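PDB 3UMV: deoxyribodipyrimidine photo-lyase from Oryza sativa Japonica Group, which uses light energy and an FAD cofactor to split cyclobutane pyrimidine dimers in ultraviolet-damaged DNA, restoring the two separate pyrimidines. Local coordinates for residues Glu182-Val192 against Glu318-Asn329. Sequence-based numbering, arbitrary orientation. Where two conformers were deposited one is given.
Sequences EYSAKTFRGKV and EELVVRRELADN. With FAD (flavin-adenine dinucleotide), chain I.
The Phe188 ring lies with one face over the backbone of Leu326, whose CA makes a CH-pi contact 4.1 Å from the ring centroid; Val192 CG1 covers the opposite face toward the rim, and Glu182 CG meets the edge in plane. The Arg189 guanidinium has Ala185 O over one face and Glu318 OE1 at its edge, in plane. This is knobs-into-holes packing of two helices crossing at 105°, with Phe188 as a knob among Val322, Glu325, Leu326 and Asn329. Its chi1 of -174°, CG anti to the backbone N, lays the ring over the Leu326 turn of 318-329. In return Val322 fits among Ala185, Phe188, Arg189 and Val192, its CG2 4.0 Å from Arg189 CG.

Arg189 NH1 donates almost straight to Glu318 OE1 at 2.7 Å, from above the carboxylate plane, while Arg189 NE reaches Glu318 OE2 at 2.9 Å, a side-on salt bridge with the two planes 53° apart. The helix of Glu318 also borders the flavin cofactor, Arg324 CA lying 3.4 Å from FAD N3A, so the contact joins 182-192 to a wall of the FAD pocket. Before the first turn of helix 185-192, Glu182 N donates to a lone pair of Asn329 OD1 at 2.9 Å, in the carbonyl plane, while Asn329 ND2 binds Lys180 O.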
ATOM      1  N   GLU A 182      14.612  11.035  -2.701  1.00 15.10           N
ATOM      2  CA  GLU A 182      15.852  10.454  -3.198  1.00 15.33           C
ATOM      3  C   GLU A 182      15.790  10.123  -4.685  1.00 18.16           C
ATOM      4  O   GLU A 182      14.725   9.793  -5.206  1.00 20.61           O
ATOM      5  CB  GLU A 182      16.186   9.196  -2.401  1.00 16.55           C
ATOM      6  CG  GLU A 182      16.586   9.470  -0.958  1.00 17.00           C
ATOM      7  CD  GLU A 182      17.876  10.230  -0.866  1.00 20.28           C
ATOM      8  OE1 GLU A 182      18.002  11.066   0.054  1.00 23.08           O
ATOM      9  OE2 GLU A 182      18.767   9.974  -1.707  1.00 19.69           O
ATOM     10  N   TYR A 183      16.930  10.205  -5.364  1.00 18.34           N
ATOM     11  CA  TYR A 183      16.964   9.912  -6.799  1.00 17.79           C
ATOM     12  C   TYR A 183      16.599   8.454  -7.135  1.00 17.65           C
ATOM     13  O   TYR A 183      15.864   8.189  -8.093  1.00 16.71           O
ATOM     14  CB  TYR A 183      18.327  10.270  -7.409  1.00 23.34           C
ATOM     15  CG  TYR A 183      18.335   9.999  -8.885  1.00 20.76           C
ATOM     16  CD1 TYR A 183      18.811   8.793  -9.390  1.00 18.53           C
ATOM     17  CD2 TYR A 183      17.813  10.926  -9.777  1.00 19.33           C
ATOM     18  CE1 TYR A 183      18.783   8.534 -10.745  1.00 17.05           C
ATOM     19  CE2 TYR A 183      17.782  10.674 -11.130  1.00 19.09           C
ATOM     20  CZ  TYR A 183      18.258   9.480 -11.613  1.00 17.07           C
ATOM     21  OH  TYR A 183      18.224   9.232 -12.972  1.00 18.19           O
ATOM     22  N   SER A 184      17.102   7.515  -6.345  1.00 13.85           N
ATOM     23  CA  SER A 184      16.948   6.100  -6.658  1.00 14.16           C
ATOM     24  C   SER A 184      17.086   5.180  -5.446  1.00 14.32           C
ATOM     25  O   SER A 184      17.380   5.627  -4.320  1.00 15.30           O
ATOM     26  CB  SER A 184      17.990   5.685  -7.685  1.00 18.32           C
ATOM     27  OG  SER A 184      19.288   5.761  -7.098  1.00 19.69           O
ATOM     28  N   ALA A 185      16.905   3.884  -5.693  1.00 15.63           N
ATOM     29  CA  ALA A 185      17.083   2.881  -4.655  1.00 19.32           C
ATOM     30  C   ALA A 185      18.501   2.925  -4.126  1.00 19.14           C
ATOM     31  O   ALA A 185      18.720   2.796  -2.931  1.00 23.83           O
ATOM     32  CB  ALA A 185      16.760   1.497  -5.184  1.00 26.05           C
ATOM     33  N   LYS A 186      19.472   3.107  -5.012  1.00 18.20           N
ATOM     34  CA  LYS A 186      20.858   3.158  -4.561  1.00 20.55           C
ATOM     35  C   LYS A 186      21.084   4.249  -3.519  1.00 22.17           C
ATOM     36  O   LYS A 186      21.643   3.994  -2.436  1.00 22.76           O
ATOM     37  CB  LYS A 186      21.805   3.345  -5.742  1.00 17.69           C
ATOM     38  CG  LYS A 186      23.276   3.177  -5.360  1.00 19.66           C
ATOM     39  CD  LYS A 186      23.892   4.458  -4.842  1.00 24.56           C
ATOM     40  CE  LYS A 186      25.316   4.209  -4.361  1.00 31.53           C
ATOM     41  NZ  LYS A 186      26.126   5.459  -4.333  1.00 32.93           N
ATOM     42  N   THR A 187      20.658   5.464  -3.828  1.00 22.44           N
ATOM     43  CA  THR A 187      20.906   6.583  -2.923  1.00 20.70           C
ATOM     44  C   THR A 187      20.061   6.472  -1.658  1.00 21.81           C
ATOM     45  O   THR A 187      20.492   6.844  -0.574  1.00 22.63           O
ATOM     46  CB  THR A 187      20.701   7.956  -3.618  1.00 26.12           C
ATOM     47  OG1 THR A 187      19.318   8.153  -3.920  1.00 26.15           O
ATOM     48  CG2 THR A 187      21.511   8.024  -4.914  1.00 27.29           C
ATOM     49  N   PHE A 188      18.859   5.932  -1.804  1.00 15.90           N
ATOM     50  CA  PHE A 188      18.002   5.696  -0.657  1.00 14.67           C
ATOM     51  C   PHE A 188      18.591   4.600   0.247  1.00 16.70           C
ATOM     52  O   PHE A 188      18.643   4.751   1.470  1.00 18.82           O
ATOM     53  CB  PHE A 188      16.597   5.320  -1.120  1.00 16.54           C
ATOM     54  CG  PHE A 188      15.616   5.208   0.001  1.00 16.69           C
ATOM     55  CD1 PHE A 188      15.161   6.343   0.646  1.00 15.96           C
ATOM     56  CD2 PHE A 188      15.153   3.969   0.419  1.00 17.59           C
ATOM     57  CE1 PHE A 188      14.252   6.252   1.689  1.00 14.97           C
ATOM     58  CE2 PHE A 188      14.243   3.873   1.455  1.00 14.37           C
ATOM     59  CZ  PHE A 188      13.794   5.018   2.091  1.00 16.57           C
ATOM     60  N   ARG A 189      19.069   3.513  -0.357  1.00 18.38           N
ATOM     61  CA  ARG A 189      19.698   2.430   0.410  1.00 20.35           C
ATOM     62  C   ARG A 189      20.903   2.925   1.210  1.00 21.90           C
ATOM     63  O   ARG A 189      21.140   2.482   2.337  1.00 24.17           O
ATOM     64  CB  ARG A 189      20.122   1.303  -0.530  1.00 21.07           C
ATOM     65  CG  ARG A 189      20.655   0.049   0.148  1.00 22.46           C
ATOM     66  CD  ARG A 189      21.226  -0.905  -0.915  1.00 24.91           C
ATOM     67  NE  ARG A 189      20.294  -1.098  -2.029  1.00 27.50           N
ATOM     68  CZ  ARG A 189      20.545  -0.763  -3.292  1.00 26.26           C
ATOM     69  NH1 ARG A 189      19.632  -0.981  -4.235  1.00 27.33           N
ATOM     70  NH2 ARG A 189      21.708  -0.215  -3.622  1.00 32.95           N
ATOM     71  N   GLY A 190      21.665   3.844   0.631  1.00 21.77           N
ATOM     72  CA  GLY A 190      22.832   4.384   1.303  1.00 24.14           C
ATOM     73  C   GLY A 190      22.445   4.984   2.644  1.00 24.45           C
ATOM     74  O   GLY A 190      23.148   4.826   3.636  1.00 27.24           O
ATOM     75  N   LYS A 191      21.306   5.656   2.685  1.00 26.69           N
ATOM     76  CA  LYS A 191      20.863   6.283   3.923  1.00 25.25           C
ATOM     77  C   LYS A 191      20.247   5.310   4.926  1.00 25.25           C
ATOM     78  O   LYS A 191      20.598   5.331   6.105  1.00 29.30           O
ATOM     79  CB  LYS A 191      19.926   7.460   3.631  1.00 23.99           C
ATOM     80  CG  LYS A 191      20.662   8.608   2.962  1.00 22.54           C
ATOM     81  CD  LYS A 191      19.870   9.895   2.921  1.00 22.44           C
ATOM     82  CE  LYS A 191      20.566  10.883   2.021  1.00 23.91           C
ATOM     83  NZ  LYS A 191      19.755  12.100   1.791  1.00 24.08           N
ATOM     84  N   VAL A 192      19.352   4.443   4.469  1.00 19.83           N
ATOM     85  CA  VAL A 192      18.661   3.554   5.397  1.00 22.01           C
ATOM     86  C   VAL A 192      19.537   2.411   5.933  1.00 17.70           C
ATOM     87  O   VAL A 192      19.347   1.959   7.058  1.00 24.10           O
ATOM     88  CB  VAL A 192      17.317   3.022   4.830  1.00 24.00           C
ATOM     89  CG1 VAL A 192      16.354   4.183   4.593  1.00 20.87           C
ATOM     90  CG2 VAL A 192      17.524   2.244   3.543  1.00 21.38           C
ATOM     91  N   GLU A 318      15.515  -6.285  -0.254  1.00 18.73           N
ATOM     92  CA  GLU A 318      15.707  -5.112  -1.114  1.00 20.42           C
ATOM     93  C   GLU A 318      14.359  -4.589  -1.649  1.00 20.15           C
ATOM     94  O   GLU A 318      14.094  -3.374  -1.652  1.00 18.64           O
ATOM     95  CB  GLU A 318      16.686  -5.439  -2.258  1.00 25.57           C
ATOM     96  CG  GLU A 318      16.780  -4.390  -3.374  1.00 26.76           C
ATOM     97  CD  GLU A 318      17.430  -3.076  -2.932  1.00 28.13           C
ATOM     98  OE1 GLU A 318      17.234  -2.054  -3.632  1.00 25.25           O
ATOM     99  OE2 GLU A 318      18.132  -3.064  -1.897  1.00 30.67           O
ATOM    100  N   GLU A 319      13.500  -5.498  -2.091  1.00 15.07           N
ATOM    101  CA  GLU A 319      12.204  -5.082  -2.633  1.00 16.23           C
ATOM    102  C   GLU A 319      11.269  -4.693  -1.490  1.00 16.96           C
ATOM    103  O   GLU A 319      10.591  -3.657  -1.536  1.00 15.05           O
ATOM    104  CB  GLU A 319      11.586  -6.197  -3.493  1.00 18.47           C
ATOM    105  CG  GLU A 319      12.533  -6.787  -4.541  1.00 21.66           C
ATOM    106  CD  GLU A 319      12.933  -5.792  -5.617  1.00 26.75           C
ATOM    107  OE1 GLU A 319      12.034  -5.164  -6.226  1.00 25.15           O
ATOM    108  OE2 GLU A 319      14.147  -5.636  -5.861  1.00 31.66           O
ATOM    109  N   LEU A 320      11.271  -5.502  -0.434  1.00 13.92           N
ATOM    110  CA  LEU A 320      10.346  -5.304   0.666  1.00 12.82           C
ATOM    111  C   LEU A 320      10.598  -4.016   1.461  1.00 18.61           C
ATOM    112  O   LEU A 320       9.648  -3.381   1.912  1.00 18.90           O
ATOM    113  CB  LEU A 320      10.403  -6.504   1.618  1.00 15.26           C
ATOM    114  CG  LEU A 320       9.602  -6.370   2.912  1.00 19.46           C
ATOM    115  CD1 LEU A 320       8.128  -6.467   2.607  1.00 17.33           C
ATOM    116  CD2 LEU A 320      10.015  -7.461   3.887  1.00 20.35           C
ATOM    117  N   VAL A 321      11.866  -3.653   1.659  1.00 16.04           N
ATOM    118  CA  VAL A 321      12.218  -2.510   2.496  1.00 14.14           C
ATOM    119  C   VAL A 321      12.682  -1.325   1.672  1.00 16.14           C
ATOM    120  O   VAL A 321      12.060  -0.265   1.683  1.00 20.27           O
ATOM    121  CB  VAL A 321      13.281  -2.874   3.553  1.00 17.23           C
ATOM    122  CG1 VAL A 321      13.737  -1.626   4.327  1.00 19.79           C
ATOM    123  CG2 VAL A 321      12.730  -3.945   4.495  1.00 16.51           C
ATOM    124  N   VAL A 322      13.768  -1.493   0.933  1.00 15.40           N
ATOM    125  CA  VAL A 322      14.294  -0.370   0.182  1.00 10.67           C
ATOM    126  C   VAL A 322      13.341   0.181  -0.889  1.00 13.05           C
ATOM    127  O   VAL A 322      13.052   1.372  -0.911  1.00 15.75           O
ATOM    128  CB  VAL A 322      15.675  -0.680  -0.418  1.00 15.50           C
ATOM    129  CG1 VAL A 322      16.035   0.361  -1.447  1.00 18.98           C
ATOM    130  CG2 VAL A 322      16.713  -0.689   0.696  1.00 16.15           C
ATOM    131  N   ARG A 323      12.860  -0.683  -1.772  0.50 13.61           N
ATOM    132  CA  ARG A 323      12.008  -0.209  -2.853  0.50 14.76           C
ATOM    133  C   ARG A 323      10.677   0.322  -2.320  0.50 13.62           C
ATOM    134  O   ARG A 323      10.270   1.440  -2.654  0.50 12.52           O
ATOM    135  CB  ARG A 323      11.797  -1.296  -3.905  0.50 16.93           C
ATOM    136  CG  ARG A 323      13.078  -1.724  -4.604  0.50 18.69           C
ATOM    137  CD  ARG A 323      12.861  -1.799  -6.113  0.50 19.74           C
ATOM    138  NE  ARG A 323      12.616  -0.477  -6.684  0.50 21.15           N
ATOM    139  CZ  ARG A 323      13.541   0.245  -7.307  0.50 20.12           C
ATOM    140  NH1 ARG A 323      13.243   1.442  -7.798  0.50  8.90           N
ATOM    141  NH2 ARG A 323      14.767  -0.243  -7.444  0.50 20.80           N
ATOM    142  N   ARG A 324      10.011  -0.465  -1.480  1.00 14.34           N
ATOM    143  CA  ARG A 324       8.696  -0.077  -0.984  1.00 14.40           C
ATOM    144  C   ARG A 324       8.814   1.247  -0.233  1.00 14.08           C
ATOM    145  O   ARG A 324       8.030   2.171  -0.458  1.00 14.33           O
ATOM    146  CB  ARG A 324       8.095  -1.143  -0.070  1.00 15.67           C
ATOM    147  CG  ARG A 324       6.742  -0.724   0.519  1.00 15.50           C
ATOM    148  CD  ARG A 324       6.216  -1.782   1.467  1.00 14.17           C
ATOM    149  NE  ARG A 324       7.267  -2.125   2.415  1.00 16.92           N
ATOM    150  CZ  ARG A 324       7.573  -1.435   3.507  1.00 21.54           C
ATOM    151  NH1 ARG A 324       6.870  -0.355   3.864  1.00 18.55           N
ATOM    152  NH2 ARG A 324       8.586  -1.845   4.266  1.00 23.71           N
ATOM    153  N   GLU A 325       9.804   1.342   0.646  1.00 10.57           N
ATOM    154  CA  GLU A 325       9.967   2.563   1.422  1.00  9.47           C
ATOM    155  C   GLU A 325      10.428   3.759   0.594  1.00 14.54           C
ATOM    156  O   GLU A 325      10.133   4.908   0.938  1.00 12.93           O
ATOM    157  CB  GLU A 325      10.796   2.302   2.694  1.00 10.32           C
ATOM    158  CG  GLU A 325      10.014   1.388   3.628  1.00 13.26           C
ATOM    159  CD  GLU A 325      10.669   1.067   4.965  1.00 16.51           C
ATOM    160  OE1 GLU A 325      11.526   1.837   5.457  1.00 20.20           O
ATOM    161  OE2 GLU A 325      10.264   0.031   5.537  1.00 18.67           O
ATOM    162  N   LEU A 326      11.125   3.485  -0.508  1.00 11.58           N
ATOM    163  CA  LEU A 326      11.489   4.523  -1.461  1.00 14.89           C
ATOM    164  C   LEU A 326      10.233   5.133  -2.085  1.00 14.72           C
ATOM    165  O   LEU A 326      10.206   6.328  -2.372  1.00 10.42           O
ATOM    166  CB  LEU A 326      12.415   3.967  -2.548  1.00 12.26           C
ATOM    167  CG  LEU A 326      12.700   4.935  -3.710  1.00 12.93           C
ATOM    168  CD1 LEU A 326      13.462   6.182  -3.272  1.00 13.94           C
ATOM    169  CD2 LEU A 326      13.444   4.193  -4.788  1.00 11.81           C
ATOM    170  N   ALA A 327       9.192   4.323  -2.280  1.00 13.59           N
ATOM    171  CA  ALA A 327       7.945   4.862  -2.808  1.00 11.71           C
ATOM    172  C   ALA A 327       7.276   5.805  -1.816  1.00 12.97           C
ATOM    173  O   ALA A 327       6.726   6.823  -2.238  1.00 16.65           O
ATOM    174  CB  ALA A 327       6.972   3.749  -3.243  1.00 12.08           C
ATOM    175  N   ASP A 328       7.285   5.461  -0.519  1.00  8.54           N
ATOM    176  CA  ASP A 328       6.776   6.394   0.506  1.00 10.19           C
ATOM    177  C   ASP A 328       7.601   7.689   0.509  1.00 13.25           C
ATOM    178  O   ASP A 328       7.062   8.798   0.589  1.00 15.46           O
ATOM    179  CB  ASP A 328       6.735   5.768   1.907  1.00 11.19           C
ATOM    180  CG  ASP A 328       5.337   5.265   2.290  1.00 17.13           C
ATOM    181  OD1 ASP A 328       4.956   5.321   3.494  1.00 15.80           O
ATOM    182  OD2 ASP A 328       4.611   4.821   1.372  1.00 15.55           O
ATOM    183  N   ASN A 329       8.921   7.537   0.426  1.00 14.24           N
ATOM    184  CA  ASN A 329       9.816   8.683   0.363  1.00 11.68           C
ATOM    185  C   ASN A 329       9.375   9.626  -0.749  1.00 13.53           C
ATOM    186  O   ASN A 329       9.221  10.828  -0.535  1.00 12.38           O
ATOM    187  CB  ASN A 329      11.246   8.211   0.137  1.00 13.18           C
ATOM    188  CG  ASN A 329      12.192   9.349  -0.199  1.00 15.03           C
ATOM    189  OD1 ASN A 329      12.474   9.598  -1.365  1.00 13.99           O
ATOM    190  ND2 ASN A 329      12.657  10.059   0.816  1.00 14.01           N
TER
HETATM  191  PA  FAD I 801       7.301  -9.590  -4.216  1.00 15.32           P
HETATM  192  O1A FAD I 801       8.265  -9.720  -5.355  1.00 20.21           O
HETATM  193  O2A FAD I 801       7.150 -10.831  -3.380  1.00 16.35           O
HETATM  194  O5B FAD I 801       7.752  -8.342  -3.323  1.00 16.20           O
HETATM  195  C5B FAD I 801       7.549  -8.307  -1.927  1.00 20.26           C
HETATM  196  C4B FAD I 801       7.186  -6.884  -1.489  1.00 15.98           C
HETATM  197  O4B FAD I 801       8.191  -5.946  -1.843  1.00 14.28           O
HETATM  198  C3B FAD I 801       5.934  -6.382  -2.181  1.00 17.49           C
HETATM  199  O3B FAD I 801       4.768  -6.829  -1.532  1.00 17.24           O
HETATM  200  C2B FAD I 801       6.103  -4.897  -2.048  1.00 14.42           C
HETATM  201  O2B FAD I 801       5.805  -4.504  -0.722  1.00 18.60           O
HETATM  202  C1B FAD I 801       7.589  -4.733  -2.239  1.00 15.20           C
HETATM  203  N9A FAD I 801       7.911  -4.432  -3.644  1.00 14.24           N
HETATM  204  C8A FAD I 801       8.251  -5.315  -4.635  1.00 16.30           C
HETATM  205  N7A FAD I 801       8.472  -4.600  -5.763  1.00 13.66           N
HETATM  206  C5A FAD I 801       8.260  -3.280  -5.503  1.00 13.15           C
HETATM  207  C6A FAD I 801       8.338  -2.106  -6.263  1.00 14.39           C
HETATM  208  N6A FAD I 801       8.776  -2.106  -7.521  1.00 18.62           N
HETATM  209  N1A FAD I 801       8.060  -0.891  -5.677  1.00 14.33           N
HETATM  210  C2A FAD I 801       7.716  -0.832  -4.346  1.00 16.42           C
HETATM  211  N3A FAD I 801       7.636  -1.987  -3.600  1.00 15.00           N
HETATM  212  C4A FAD I 801       7.916  -3.180  -4.169  1.00 14.60           C
HETATM  213  N1  FAD I 801       3.000  -2.306  -5.832  1.00  9.88           N
HETATM  214  C2  FAD I 801       1.959  -2.181  -4.958  1.00 14.62           C
HETATM  215  O2  FAD I 801       2.137  -2.562  -3.800  1.00 15.69           O
HETATM  216  N3  FAD I 801       0.761  -1.620  -5.366  1.00 11.32           N
HETATM  217  C4  FAD I 801       0.593  -1.193  -6.671  1.00 13.20           C
HETATM  218  O4  FAD I 801      -0.479  -0.698  -7.033  1.00 14.63           O
HETATM  219  C4X FAD I 801       1.663  -1.315  -7.550  1.00 15.67           C
HETATM  220  N5  FAD I 801       1.556  -0.922  -8.863  1.00 16.42           N
HETATM  221  C5X FAD I 801       2.636  -1.032  -9.717  1.00 13.22           C
HETATM  222  C6  FAD I 801       2.527  -0.598 -11.045  1.00 10.28           C
HETATM  223  C7  FAD I 801       3.617  -0.713 -11.913  1.00 10.31           C
HETATM  224  C7M FAD I 801       3.478  -0.226 -13.332  1.00  9.76           C
HETATM  225  C8  FAD I 801       4.809  -1.272 -11.445  1.00 11.96           C
HETATM  226  C8M FAD I 801       6.011  -1.425 -12.329  1.00 12.83           C
HETATM  227  C9  FAD I 801       4.900  -1.708 -10.134  1.00  9.70           C
HETATM  228  C9A FAD I 801       3.823  -1.586  -9.274  1.00 11.51           C
HETATM  229  N10 FAD I 801       3.923  -2.027  -7.970  1.00 10.48           N
HETATM  230  C10 FAD I 801       2.849  -1.877  -7.127  1.00  9.86           C
HETATM  231  C1' FAD I 801       5.202  -2.650  -7.427  1.00 12.56           C
HETATM  232  C2' FAD I 801       5.271  -4.202  -7.578  1.00 12.97           C
HETATM  233  O2' FAD I 801       4.940  -4.683  -8.887  1.00 14.04           O
HETATM  234  C3' FAD I 801       4.401  -4.969  -6.566  1.00 12.98           C
HETATM  235  O3' FAD I 801       4.666  -4.491  -5.274  1.00 13.37           O
HETATM  236  C4' FAD I 801       4.645  -6.480  -6.579  1.00 15.73           C
HETATM  237  O4' FAD I 801       4.380  -6.996  -7.870  1.00 18.20           O
HETATM  238  C5' FAD I 801       3.741  -7.117  -5.524  1.00 13.94           C
HETATM  239  O5' FAD I 801       3.654  -8.520  -5.588  1.00 11.85           O
HETATM  240  P   FAD I 801       4.339  -9.399  -4.433  1.00 13.52           P
HETATM  241  O1P FAD I 801       3.910  -8.916  -3.062  1.00 15.62           O
HETATM  242  O2P FAD I 801       4.022 -10.854  -4.664  1.00 14.02           O
HETATM  243  O3P FAD I 801       5.874  -9.073  -4.807  1.00 15.16           O
HETATM  244  O   HOH W   1      15.722   2.626  -8.077  1.00 19.36           O